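Local coordinates for protein probable glutathione S-transferase GSTU1 (Oryza sativa, PDB 1OYJ) that conjugates reduced glutathione to a wide range of hydrophobic electrophiles and belongs to the tau family of glutathione S-transferases, at residues A[9-14]-A[20-25]; A[15-20]-A[114-119]; A[68-73]-A[106-111]; A[164-169]-A[195-200]. All blocks are in the same frame, centred on the assembly; numbering follows the deposited sequence.

Contact 1 (A[9-14]-A[20-25])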
# COMPACT_ATOMS: atom_id res chain seq x y z
N LEU A 9 10.60 -18.62 2.93
CA LEU A 9 9.48 -17.82 3.34
C LEU A 9 9.30 -17.97 4.82
O LEU A 9 9.08 -19.11 5.31
CB LEU A 9 8.25 -18.27 2.57
CG LEU A 9 7.00 -17.38 2.82
CD1 LEU A 9 7.13 -15.99 2.16
CD2 LEU A 9 5.73 -18.10 2.19
N LEU A 10 9.47 -16.88 5.56
CA LEU A 10 9.23 -16.87 6.99
C LEU A 10 7.73 -16.58 7.10
O LEU A 10 7.25 -15.56 6.58
CB LEU A 10 10.05 -15.82 7.70
CG LEU A 10 11.53 -15.78 7.34
CD1 LEU A 10 12.33 -14.81 8.29
CD2 LEU A 10 12.11 -17.19 7.53
N ASP A 11 6.99 -17.43 7.78
CA ASP A 11 5.54 -17.27 7.76
C ASP A 11 4.89 -17.83 9.05
O ASP A 11 5.60 -18.30 9.99
CB ASP A 11 5.13 -17.94 6.46
CG ASP A 11 3.79 -17.48 5.88
OD1 ASP A 11 2.98 -16.80 6.55
OD2 ASP A 11 3.52 -17.81 4.69
N PHE A 12 3.58 -17.75 9.13
CA PHE A 12 2.80 -18.21 10.25
C PHE A 12 1.64 -18.92 9.55
O PHE A 12 1.03 -18.34 8.61
CB PHE A 12 2.34 -17.05 11.12
CG PHE A 12 1.43 -17.47 12.23
CD1 PHE A 12 1.82 -18.46 13.08
CD2 PHE A 12 0.26 -16.81 12.49
CE1 PHE A 12 1.01 -18.88 14.16
CE2 PHE A 12 -0.55 -17.20 13.59
CZ PHE A 12 -0.18 -18.27 14.40
N TRP A 13 1.35 -20.17 9.91
CA TRP A 13 0.40 -21.01 9.10
C TRP A 13 -0.92 -20.37 8.67
O TRP A 13 -1.32 -20.45 7.52
CB TRP A 13 0.17 -22.37 9.83
CG TRP A 13 -0.63 -22.26 11.06
CD1 TRP A 13 -0.19 -21.98 12.24
CD2 TRP A 13 -2.02 -22.41 11.17
NE1 TRP A 13 -1.22 -21.84 13.15
CE2 TRP A 13 -2.37 -22.17 12.50
CE3 TRP A 13 -3.03 -22.74 10.27
CZ2 TRP A 13 -3.68 -22.17 12.96
CZ3 TRP A 13 -4.31 -22.79 10.71
CH2 TRP A 13 -4.63 -22.54 12.03
N VAL A 14 -1.62 -19.75 9.61
CA VAL A 14 -2.97 -19.19 9.39
C VAL A 14 -2.95 -17.78 8.76
O VAL A 14 -4.00 -17.22 8.44
CB VAL A 14 -3.72 -19.16 10.74
CG1 VAL A 14 -3.21 -17.95 11.59
CG2 VAL A 14 -5.24 -19.06 10.53
N ARG A 20 -0.89 -15.38 0.63
CA ARG A 20 -0.75 -14.78 -0.61
C ARG A 20 0.51 -15.20 -1.33
O ARG A 20 0.45 -15.47 -2.53
CB ARG A 20 -0.74 -13.24 -0.59
CG ARG A 20 -1.96 -12.58 -0.05
CD ARG A 20 -1.77 -11.13 0.25
NE ARG A 20 -3.02 -10.46 0.51
CZ ARG A 20 -3.14 -9.18 0.81
NH1 ARG A 20 -2.07 -8.45 1.11
NH2 ARG A 20 -4.34 -8.64 0.84
N CYS A 21 1.63 -15.09 -0.66
CA CYS A 21 2.88 -15.30 -1.26
C CYS A 21 3.02 -16.81 -1.54
O CYS A 21 3.65 -17.22 -2.52
CB CYS A 21 4.00 -14.90 -0.32
SG CYS A 21 3.86 -13.26 0.37
N ARG A 22 2.49 -17.65 -0.66
CA ARG A 22 2.51 -19.12 -0.97
C ARG A 22 1.78 -19.44 -2.31
O ARG A 22 2.32 -20.23 -3.14
CB ARG A 22 1.90 -20.03 0.13
CG ARG A 22 2.72 -19.96 1.50
CD ARG A 22 2.02 -20.56 2.74
NE ARG A 22 1.87 -19.63 3.81
CZ ARG A 22 1.10 -19.84 4.85
NH1 ARG A 22 0.97 -18.91 5.76
NH2 ARG A 22 0.39 -20.95 4.94
N ILE A 23 0.56 -18.92 -2.44
CA ILE A 23 -0.25 -19.17 -3.65
C ILE A 23 0.45 -18.63 -4.89
O ILE A 23 0.46 -19.27 -5.91
CB ILE A 23 -1.63 -18.54 -3.45
CG1 ILE A 23 -2.38 -19.37 -2.39
CG2 ILE A 23 -2.46 -18.40 -4.71
CD1 ILE A 23 -3.59 -18.56 -1.83
N ALA A 24 1.04 -17.42 -4.77
CA ALA A 24 1.71 -16.81 -5.91
C ALA A 24 2.93 -17.60 -6.39
O ALA A 24 3.11 -17.83 -7.61
CB ALA A 24 2.03 -15.40 -5.61
N MET A 25 3.74 -18.09 -5.46
CA MET A 25 4.81 -18.98 -5.81
C MET A 25 4.30 -20.30 -6.40
O MET A 25 4.79 -20.74 -7.44
CB MET A 25 5.73 -19.20 -4.58
CG MET A 25 6.59 -17.97 -4.35
SD MET A 25 7.83 -18.09 -3.06
CE MET A 25 6.87 -18.11 -1.52

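Contact 2 (A[15-20]-A[114-119]). With GSH (glutathione), chain O; GSH (glutathione), chain N.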
# COMPACT_ATOMS: atom_id res chain seq x y z
N SER A 15 -1.76 -17.18 8.59
CA SER A 15 -1.67 -15.83 7.96
C SER A 15 -2.18 -15.71 6.52
O SER A 15 -1.60 -16.26 5.62
CB SER A 15 -0.25 -15.27 7.95
OG SER A 15 -0.23 -13.99 7.38
N PRO A 16 -3.17 -14.86 6.34
CA PRO A 16 -3.70 -14.60 5.00
C PRO A 16 -2.65 -13.92 4.15
O PRO A 16 -2.59 -14.14 2.94
CB PRO A 16 -4.89 -13.72 5.27
CG PRO A 16 -4.72 -13.18 6.64
CD PRO A 16 -3.93 -14.18 7.37
N PHE A 17 -1.79 -13.09 4.82
CA PHE A 17 -0.78 -12.33 4.11
C PHE A 17 0.34 -13.23 3.60
O PHE A 17 0.76 -13.16 2.45
CB PHE A 17 -0.22 -11.26 5.04
CG PHE A 17 -1.26 -10.32 5.56
CD1 PHE A 17 -1.64 -10.35 6.86
CD2 PHE A 17 -1.80 -9.39 4.74
CE1 PHE A 17 -2.57 -9.44 7.36
CE2 PHE A 17 -2.74 -8.50 5.21
CZ PHE A 17 -3.12 -8.56 6.53
N GLY A 18 0.79 -14.17 4.43
CA GLY A 18 1.79 -15.16 3.99
C GLY A 18 1.18 -16.14 2.98
O GLY A 18 1.76 -16.48 1.99
N GLN A 19 -0.06 -16.48 3.16
CA GLN A 19 -0.72 -17.32 2.18
C GLN A 19 -0.74 -16.71 0.76
O GLN A 19 -0.67 -17.44 -0.20
CB GLN A 19 -2.10 -17.70 2.66
CG GLN A 19 -2.06 -18.74 3.84
CD GLN A 19 -3.35 -18.73 4.59
OE1 GLN A 19 -4.25 -18.10 4.16
NE2 GLN A 19 -3.42 -19.41 5.76
N ARG A 20 -0.89 -15.38 0.63
CA ARG A 20 -0.75 -14.78 -0.61
C ARG A 20 0.51 -15.20 -1.33
O ARG A 20 0.45 -15.47 -2.53
CB ARG A 20 -0.74 -13.24 -0.59
CG ARG A 20 -1.96 -12.58 -0.05
CD ARG A 20 -1.77 -11.13 0.25
NE ARG A 20 -3.02 -10.46 0.51
CZ ARG A 20 -3.14 -9.18 0.81
NH1 ARG A 20 -2.07 -8.45 1.11
NH2 ARG A 20 -4.34 -8.64 0.84
N LYS A 114 -9.08 -3.02 4.16
CA LYS A 114 -10.37 -3.34 4.72
C LYS A 114 -10.52 -4.72 5.46
O LYS A 114 -11.09 -4.81 6.56
CB LYS A 114 -11.42 -3.26 3.58
CG LYS A 114 -11.56 -1.80 2.96
CD LYS A 114 -12.30 -0.77 3.90
CE LYS A 114 -12.26 0.64 3.36
NZ LYS A 114 -12.99 1.71 4.19
N LEU A 115 -9.96 -5.77 4.86
CA LEU A 115 -10.32 -7.14 5.23
C LEU A 115 -9.79 -7.48 6.62
O LEU A 115 -10.53 -7.85 7.55
CB LEU A 115 -9.85 -8.12 4.17
CG LEU A 115 -10.80 -8.50 3.03
CD1 LEU A 115 -11.99 -9.29 3.59
CD2 LEU A 115 -11.34 -7.27 2.38
N TYR A 116 -8.52 -7.39 6.76
CA TYR A 116 -7.94 -7.80 8.02
C TYR A 116 -8.48 -7.01 9.18
O TYR A 116 -8.96 -7.59 10.15
CB TYR A 116 -6.47 -7.65 7.96
CG TYR A 116 -5.77 -7.97 9.24
CD1 TYR A 116 -5.63 -9.26 9.63
CD2 TYR A 116 -5.20 -6.99 10.00
CE1 TYR A 116 -4.96 -9.59 10.75
CE2 TYR A 116 -4.50 -7.32 11.17
CZ TYR A 116 -4.40 -8.64 11.52
OH TYR A 116 -3.73 -9.06 12.67
N ASP A 117 -8.45 -5.70 9.10
CA ASP A 117 -8.87 -4.89 10.22
C ASP A 117 -10.36 -4.98 10.48
O ASP A 117 -10.83 -5.04 11.64
CB ASP A 117 -8.54 -3.39 10.00
CG ASP A 117 -7.01 -3.09 9.90
OD1 ASP A 117 -6.23 -3.49 10.77
OD2 ASP A 117 -6.53 -2.47 8.90
N CYS A 118 -11.14 -4.95 9.42
CA CYS A 118 -12.55 -4.92 9.59
C CYS A 118 -13.03 -6.26 10.01
O CYS A 118 -14.00 -6.37 10.76
CB CYS A 118 -13.24 -4.39 8.35
SG CYS A 118 -12.53 -2.76 7.86
N GLY A 119 -12.34 -7.30 9.54
CA GLY A 119 -12.66 -8.62 9.99
C GLY A 119 -12.39 -8.85 11.45
O GLY A 119 -13.24 -9.51 12.13
N1 GSH O . -9.80 5.83 8.59
CA1 GSH O . -10.42 4.66 9.22
C1 GSH O . -11.29 5.17 10.35
O11 GSH O . -11.14 4.76 11.49
O12 GSH O . -12.14 6.01 10.15
CB1 GSH O . -11.21 3.85 8.12
CG1 GSH O . -11.84 2.57 8.68
CD1 GSH O . -12.52 1.57 7.73
OE1 GSH O . -11.90 1.08 6.79
N2 GSH O . -13.77 1.22 8.03
CA2 GSH O . -14.48 0.07 7.48
C2 GSH O . -15.66 0.48 6.66
O2 GSH O . -16.55 -0.35 6.35
CB2 GSH O . -14.88 -0.89 8.58
SG2 GSH O . -13.39 -1.51 9.39
N3 GSH O . -15.61 1.80 6.30
CA3 GSH O . -16.56 2.36 5.36
C3 GSH O . -16.47 1.83 3.93
O31 GSH O . -15.42 1.21 3.56
O32 GSH O . -17.47 2.05 3.16
N1 GSH N . 1.18 -5.39 5.93
CA1 GSH N . 1.40 -6.78 6.18
C1 GSH N . 1.66 -7.68 5.04
O11 GSH N . 2.43 -8.62 4.94
O12 GSH N . 0.95 -7.43 4.09
CB1 GSH N . 0.97 -7.41 7.49
CG1 GSH N . 1.48 -8.83 7.78
CD1 GSH N . 1.03 -9.23 9.18
OE1 GSH N . 0.09 -8.64 9.67
N2 GSH N . 1.65 -10.24 9.81
CA2 GSH N . 1.27 -10.65 11.13
C2 GSH N . 2.52 -10.43 11.99
O2 GSH N . 3.54 -10.95 11.59
CB2 GSH N . 0.87 -12.12 11.06
SG2 GSH N . -0.74 -12.33 10.20
N3 GSH N . 2.58 -9.56 13.00
CA3 GSH N . 3.33 -10.14 14.15
C3 GSH N . 2.87 -10.00 15.60
O31 GSH N . 3.70 -9.73 16.53
O32 GSH N . 1.70 -10.22 15.88

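Contact 3 (A[68-73]-A[106-111]). With GSH (glutathione), chain N.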
# COMPACT_ATOMS: atom_id res chain seq x y z
N GLU A 68 6.29 -7.20 3.25
CA GLU A 68 4.99 -6.64 2.93
C GLU A 68 4.46 -7.47 1.77
O GLU A 68 4.99 -7.46 0.71
CB GLU A 68 5.01 -5.14 2.61
CG GLU A 68 5.29 -4.30 3.90
CD GLU A 68 4.16 -4.36 4.91
OE1 GLU A 68 2.94 -4.23 4.49
OE2 GLU A 68 4.45 -4.52 6.14
N SER A 69 3.41 -8.23 2.06
CA SER A 69 2.86 -9.19 1.11
C SER A 69 2.65 -8.63 -0.28
O SER A 69 3.03 -9.24 -1.29
CB SER A 69 1.65 -9.90 1.70
OG SER A 69 0.61 -9.04 2.00
N LEU A 70 2.09 -7.44 -0.39
CA LEU A 70 1.78 -6.97 -1.76
C LEU A 70 3.05 -6.57 -2.54
O LEU A 70 3.11 -6.64 -3.77
CB LEU A 70 0.80 -5.78 -1.74
CG LEU A 70 -0.63 -6.06 -1.33
CD1 LEU A 70 -1.57 -4.82 -1.47
CD2 LEU A 70 -1.21 -7.16 -2.12
N VAL A 71 4.06 -6.19 -1.77
CA VAL A 71 5.36 -5.88 -2.30
C VAL A 71 6.02 -7.21 -2.80
O VAL A 71 6.57 -7.25 -3.91
CB VAL A 71 6.27 -5.10 -1.23
CG1 VAL A 71 7.73 -4.93 -1.79
CG2 VAL A 71 5.69 -3.76 -0.90
N ILE A 72 5.93 -8.29 -2.00
CA ILE A 72 6.46 -9.59 -2.36
C ILE A 72 5.74 -10.08 -3.65
O ILE A 72 6.38 -10.52 -4.57
CB ILE A 72 6.27 -10.65 -1.18
CG1 ILE A 72 7.14 -10.31 0.07
CG2 ILE A 72 6.51 -11.98 -1.69
CD1 ILE A 72 6.60 -10.84 1.36
N LEU A 73 4.42 -9.94 -3.70
CA LEU A 73 3.69 -10.33 -4.92
C LEU A 73 4.22 -9.59 -6.19
O LEU A 73 4.51 -10.23 -7.21
CB LEU A 73 2.24 -10.08 -4.80
CG LEU A 73 1.43 -10.83 -3.78
CD1 LEU A 73 -0.06 -10.69 -4.11
CD2 LEU A 73 1.84 -12.23 -3.72
N PHE A 106 -5.03 -0.51 -7.05
CA PHE A 106 -6.04 0.13 -6.26
C PHE A 106 -6.85 -0.92 -5.40
O PHE A 106 -7.06 -0.74 -4.22
CB PHE A 106 -7.01 0.92 -7.19
CG PHE A 106 -8.13 1.55 -6.45
CD1 PHE A 106 -8.01 2.81 -5.94
CD2 PHE A 106 -9.27 0.84 -6.21
CE1 PHE A 106 -9.01 3.38 -5.12
CE2 PHE A 106 -10.27 1.36 -5.45
CZ PHE A 106 -10.14 2.67 -4.88
N TRP A 107 -7.28 -1.98 -6.05
CA TRP A 107 -8.19 -2.96 -5.42
C TRP A 107 -7.38 -3.84 -4.41
O TRP A 107 -7.89 -4.28 -3.40
CB TRP A 107 -8.92 -3.72 -6.50
CG TRP A 107 -10.17 -2.84 -6.96
CD1 TRP A 107 -10.31 -2.15 -8.12
CD2 TRP A 107 -11.25 -2.46 -6.14
NE1 TRP A 107 -11.47 -1.40 -8.11
CE2 TRP A 107 -12.08 -1.58 -6.90
CE3 TRP A 107 -11.66 -2.82 -4.87
CZ2 TRP A 107 -13.29 -1.09 -6.42
CZ3 TRP A 107 -12.88 -2.27 -4.36
CH2 TRP A 107 -13.67 -1.41 -5.16
N ALA A 108 -6.13 -4.13 -4.71
CA ALA A 108 -5.28 -4.89 -3.75
C ALA A 108 -5.10 -3.99 -2.57
O ALA A 108 -5.19 -4.45 -1.43
CB ALA A 108 -3.99 -5.31 -4.33
N ASP A 109 -4.82 -2.71 -2.83
CA ASP A 109 -4.71 -1.76 -1.70
C ASP A 109 -6.02 -1.75 -0.85
O ASP A 109 -6.01 -1.71 0.37
CB ASP A 109 -4.41 -0.35 -2.22
CG ASP A 109 -4.41 0.67 -1.10
OD1 ASP A 109 -3.52 0.65 -0.27
OD2 ASP A 109 -5.33 1.43 -0.89
N TYR A 110 -7.17 -1.81 -1.52
CA TYR A 110 -8.43 -1.73 -0.86
C TYR A 110 -8.57 -2.99 0.06
O TYR A 110 -8.95 -2.88 1.22
CB TYR A 110 -9.52 -1.78 -1.86
CG TYR A 110 -10.90 -1.83 -1.27
CD1 TYR A 110 -11.61 -0.68 -1.00
CD2 TYR A 110 -11.52 -3.03 -1.04
CE1 TYR A 110 -12.85 -0.73 -0.41
CE2 TYR A 110 -12.76 -3.08 -0.47
CZ TYR A 110 -13.47 -1.91 -0.20
OH TYR A 110 -14.77 -2.01 0.32
N VAL A 111 -8.19 -4.14 -0.46
CA VAL A 111 -8.15 -5.35 0.37
C VAL A 111 -7.25 -5.20 1.61
O VAL A 111 -7.65 -5.53 2.74
CB VAL A 111 -7.71 -6.57 -0.41
CG1 VAL A 111 -7.70 -7.79 0.54
CG2 VAL A 111 -8.72 -6.84 -1.54
N1 GSH N . 1.18 -5.39 5.93
CA1 GSH N . 1.40 -6.78 6.18
C1 GSH N . 1.66 -7.68 5.04
O11 GSH N . 2.43 -8.62 4.94
O12 GSH N . 0.95 -7.43 4.09
CB1 GSH N . 0.97 -7.41 7.49
CG1 GSH N . 1.48 -8.83 7.78
CD1 GSH N . 1.03 -9.23 9.18
OE1 GSH N . 0.09 -8.64 9.67
N2 GSH N . 1.65 -10.24 9.81
CA2 GSH N . 1.27 -10.65 11.13
C2 GSH N . 2.52 -10.43 11.99
O2 GSH N . 3.54 -10.95 11.59
CB2 GSH N . 0.87 -12.12 11.06
SG2 GSH N . -0.74 -12.33 10.20
N3 GSH N . 2.58 -9.56 13.00
CA3 GSH N . 3.33 -10.14 14.15
C3 GSH N . 2.87 -10.00 15.60
O31 GSH N . 3.70 -9.73 16.53
O32 GSH N . 1.70 -10.22 15.88

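Contact 4 (A[164-169]-A[195-200])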
# COMPACT_ATOMS: atom_id res chain seq x y z
N PHE A 164 -3.37 -10.59 -9.73
CA PHE A 164 -2.96 -9.84 -8.53
C PHE A 164 -4.04 -9.65 -7.45
O PHE A 164 -3.85 -9.99 -6.31
CB PHE A 164 -2.46 -8.48 -8.94
CG PHE A 164 -1.72 -7.72 -7.88
CD1 PHE A 164 -0.57 -8.17 -7.36
CD2 PHE A 164 -2.13 -6.46 -7.51
CE1 PHE A 164 0.13 -7.40 -6.39
CE2 PHE A 164 -1.37 -5.65 -6.63
CZ PHE A 164 -0.30 -6.16 -6.02
N VAL A 165 -5.19 -9.11 -7.79
CA VAL A 165 -6.23 -8.92 -6.81
C VAL A 165 -6.79 -10.21 -6.35
O VAL A 165 -7.11 -10.33 -5.16
CB VAL A 165 -7.40 -8.03 -7.37
CG1 VAL A 165 -8.49 -7.86 -6.37
CG2 VAL A 165 -6.85 -6.64 -7.72
N ASP A 166 -6.96 -11.18 -7.26
CA ASP A 166 -7.48 -12.47 -6.85
C ASP A 166 -6.59 -13.06 -5.72
O ASP A 166 -7.08 -13.52 -4.73
CB ASP A 166 -7.55 -13.44 -7.93
CG ASP A 166 -8.46 -12.98 -9.10
OD1 ASP A 166 -9.70 -12.95 -8.96
OD2 ASP A 166 -7.91 -12.72 -10.19
N VAL A 167 -5.30 -13.03 -5.95
CA VAL A 167 -4.36 -13.51 -4.97
C VAL A 167 -4.40 -12.73 -3.70
O VAL A 167 -4.38 -13.32 -2.60
CB VAL A 167 -2.98 -13.71 -5.59
CG1 VAL A 167 -2.00 -14.20 -4.51
CG2 VAL A 167 -3.02 -14.78 -6.65
N ALA A 168 -4.48 -11.42 -3.77
CA ALA A 168 -4.57 -10.62 -2.54
C ALA A 168 -5.80 -10.95 -1.69
O ALA A 168 -5.73 -10.89 -0.48
CB ALA A 168 -4.59 -9.17 -2.88
N LEU A 169 -6.93 -11.25 -2.33
CA LEU A 169 -8.18 -11.38 -1.58
C LEU A 169 -8.44 -12.86 -1.18
O LEU A 169 -9.06 -13.15 -0.16
CB LEU A 169 -9.35 -10.97 -2.51
CG LEU A 169 -10.76 -11.04 -1.87
CD1 LEU A 169 -10.85 -10.30 -0.58
CD2 LEU A 169 -11.80 -10.50 -2.84
N ALA A 195 -19.30 -15.05 -3.50
CA ALA A 195 -19.31 -16.40 -3.01
C ALA A 195 -18.96 -17.44 -4.11
O ALA A 195 -18.23 -18.36 -3.86
CB ALA A 195 -20.69 -16.73 -2.37
N ALA A 196 -19.47 -17.19 -5.33
CA ALA A 196 -19.22 -18.04 -6.48
C ALA A 196 -17.76 -17.91 -6.85
O ALA A 196 -17.12 -18.92 -7.12
CB ALA A 196 -20.10 -17.57 -7.67
N TRP A 197 -17.26 -16.68 -6.81
CA TRP A 197 -15.82 -16.47 -7.05
C TRP A 197 -14.97 -17.25 -6.01
O TRP A 197 -13.98 -17.94 -6.39
CB TRP A 197 -15.45 -14.98 -7.06
CG TRP A 197 -14.00 -14.69 -7.03
CD1 TRP A 197 -13.14 -14.57 -8.07
CD2 TRP A 197 -13.24 -14.46 -5.87
NE1 TRP A 197 -11.87 -14.33 -7.60
CE2 TRP A 197 -11.93 -14.20 -6.25
CE3 TRP A 197 -13.57 -14.36 -4.53
CZ2 TRP A 197 -10.92 -13.97 -5.36
CZ3 TRP A 197 -12.62 -14.07 -3.65
CH2 TRP A 197 -11.28 -13.87 -4.06
N ALA A 198 -15.38 -17.19 -4.75
CA ALA A 198 -14.62 -17.92 -3.71
C ALA A 198 -14.66 -19.44 -4.00
O ALA A 198 -13.66 -20.14 -3.92
CB ALA A 198 -15.16 -17.58 -2.31
N ARG A 199 -15.81 -19.96 -4.48
CA ARG A 199 -15.90 -21.42 -4.76
C ARG A 199 -14.99 -21.79 -5.96
O ARG A 199 -14.28 -22.80 -5.94
CB ARG A 199 -17.35 -21.85 -5.05
CG ARG A 199 -18.21 -21.92 -3.85
CD ARG A 199 -19.58 -22.50 -4.10
NE ARG A 199 -20.33 -21.86 -5.18
CZ ARG A 199 -21.16 -20.84 -5.02
NH1 ARG A 199 -21.31 -20.28 -3.84
NH2 ARG A 199 -21.85 -20.38 -6.02
N ARG A 200 -14.99 -20.96 -6.99
CA ARG A 200 -14.14 -21.16 -8.20
C ARG A 200 -12.64 -21.17 -7.78
O ARG A 200 -11.90 -22.08 -8.05
CB ARG A 200 -14.42 -19.98 -9.13
CG ARG A 200 -13.61 -19.75 -10.44
CD ARG A 200 -14.32 -18.61 -11.39
NE ARG A 200 -15.76 -18.58 -11.20
CZ ARG A 200 -16.51 -17.57 -10.76
NH1 ARG A 200 -16.08 -16.33 -10.59
NH2 ARG A 200 -17.82 -17.79 -10.59

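Contact 1 (A[9-14]-A[20-25])
The side chain of Asp11 leaves the strand with CG anti to the backbone N (chi1 -157°), and Arg22 reaches it from the helix with a chain bent at chi3 (-123°). The two come from opposite directions and form a salt bridge. Arg22 NE lies 2.6 Å from Asp11 OD2, above the carboxylate plane, and the two flat groups stand 79° apart. Asp11 OD1 also takes the backbone N-H of Phe12 at 2.8 Å, which fixes the carboxylate from its other oxygen. The far end of the guanidinium closes on one carbonyl: NH1 and NH2 of Arg22 both donate to Trp13 O, at 3.3 and 3.1 Å, with that oxygen in the guanidinium plane. An alanine in place of Arg22 is likely to leave the buried carboxylate of Asp11 without its counter-charge and to take two of the donors from Trp13 O. Nearer the helix, Leu9 CD2 packs on Arg22 CG at 3.6 Å and on the methyl CE of Met25. The contact belongs to the beta-alpha-beta unit of the thioredoxin-like domain. Strand 7-11 lies between strands 33-36 and 58-61, and helix 16-28 packs against it, roughly antiparallel. Helix 69-79 packs on its Cys21 and Met25.

Contact 2 (A[15-20]-A[114-119])
Phe17 and Tyr116 meet as a T-shaped pair. The edge of Phe17 points at the face of Tyr116, with ring centroids 5.3 Å apart and planes at 63°. Phe17 CE1 sits over the Tyr116 ring, offset toward its rim, and CZ of Phe17 reaches Tyr116 CB at 3.8 Å. The first torsion of Tyr116, 176°, swings its ring away from its own backbone N and presents a face to the N-terminal domain. One face of Phe17 carries the glutathione of chain N: its CB1 lies over the ring centre, 3.9 Å above the plane. The phenyl ring is therefore held between ligand and tyrosine, by its face and its edge.

Ser15 stands at the N-cap of helix 16-28. Its OG accepts from Gly18 N at 3.1 Å in a nearly straight bond (171°), and more weakly from Phe17 N. The same OG lies 3.3 Å from SG2 of this glutathione. Such a serine near the thiol is characteristic of tau-class active sites.

On the other segment, Cys118 SG is covalently bonded to SG2 of the second glutathione, chain O, as a mixed disulfide. Lys114 NZ donates to O31 of that molecule at 2.6 Å and to OE1 at 2.9 Å.

The contact joins the start of helix 16-28 in the thioredoxin-like domain to helix 97-124 of the helical domain. Helix 69-79 touches Phe17 through Ser69, and helix 127-148 covers Leu115 and Cys118 through Ile140.

Contact 3 (A[68-73]-A[106-111])
Oxygen O12 of the glutathione of chain N is gripped by Ser69 OG at 2.7 Å and weakly by Ser69 N, next to the place where Leu70 packs on Ala108. The same backbone N-H gives a better bond to the other oxygen, O11, at 3.1 Å (159°). With chi1 at 62°, OG stays on the side of its own N-H, and both reach one carboxylate. The carboxylate lies at the N-terminal end of helix 69-79, where the helix dipole would probably favour its negative charge. Glu68, the N-cap residue, takes the amino end of the same gamma-glutamyl group: glutathione N1 donates to Glu68 OE1 at 2.6 Å.

This Glu-Ser pair is a hallmark of the glutathione site in the thioredoxin-like domain of these transferases. One residue on, Leu70 faces the helical domain. Leu70 CD1 packs on Ala108 CB at 3.8 Å and lies 3.6 Å from Ala108 O, while CD2 touches the same methyl at 4.0 Å. The small alanine lets helix 97-124 come close, with the CA atoms of Leu70 and Ala108 7.6 Å apart. Arg20 of helix 16-28 donates to Ser69 OG and packs on Leu70. Phe164 of helix 164-169 covers Ala108. From the second subunit, His53 meets the ring of Phe106 and Val52 packs on Trp107.

Contact 4 (A[164-169]-A[195-200])
The indole of Trp197 meets Asp166 at its edge, where OD1 lies near the ring plane. Trp197 NE1 donates to Asp166 OD1 at 2.9 Å, with a bent N-H...O angle of 144°. The carboxylate is met on its anti side, and its plane is only 27° from that of the indole. Asp166 O also lies at the ring edge, in plane, 3.9 Å from Trp197 CZ2. Leu169 comes in obliquely at the six-membered ring: its CG and CD2 are each 3.6 Å from Trp197 CH2. A chi1 of 168° carries the indole straight out from helix 192-201 toward 164-169.

Asp166 has further partners. Its OD1 takes Phe154 N, and its OD2 takes the backbone N-H groups of Gly155 and Gly163, so the buried carboxylate is surrounded by donors. A leucine in place of Trp197 would probably cost Asp166 OD1 its indole donor and open a gap beside Leu169.

Phe154 also meets Trp197 edge-to-face, and Leu169 packs on Leu115 of helix 97-124. Gly163 has no side chain to return its bond, so Asp166 OD2 supplies only the aspartate half of the capping box known at the start of this helix in GST C-terminal domains.

In the fold
Contact 1 lies within the thioredoxin-like domain, and contact 4 lies within the helical domain. Contacts 2 and 3 join the two domains, and both use helix 97-124. Their centres are about 10 Å apart, and both touch the same glutathione. Contacts 1 and 2 share helix 16-28, with centres about 12 Å apart and segments that alternate along the chain. Contact 3 falls between the two segments of contact 2, and contact 4 follows them all, its centre about 16 Å from that of contact 1. Arg20 ties the set together: it bonds to Ser69 OG and to Ala168 O. The glutathione site thus lies where the two domains meet.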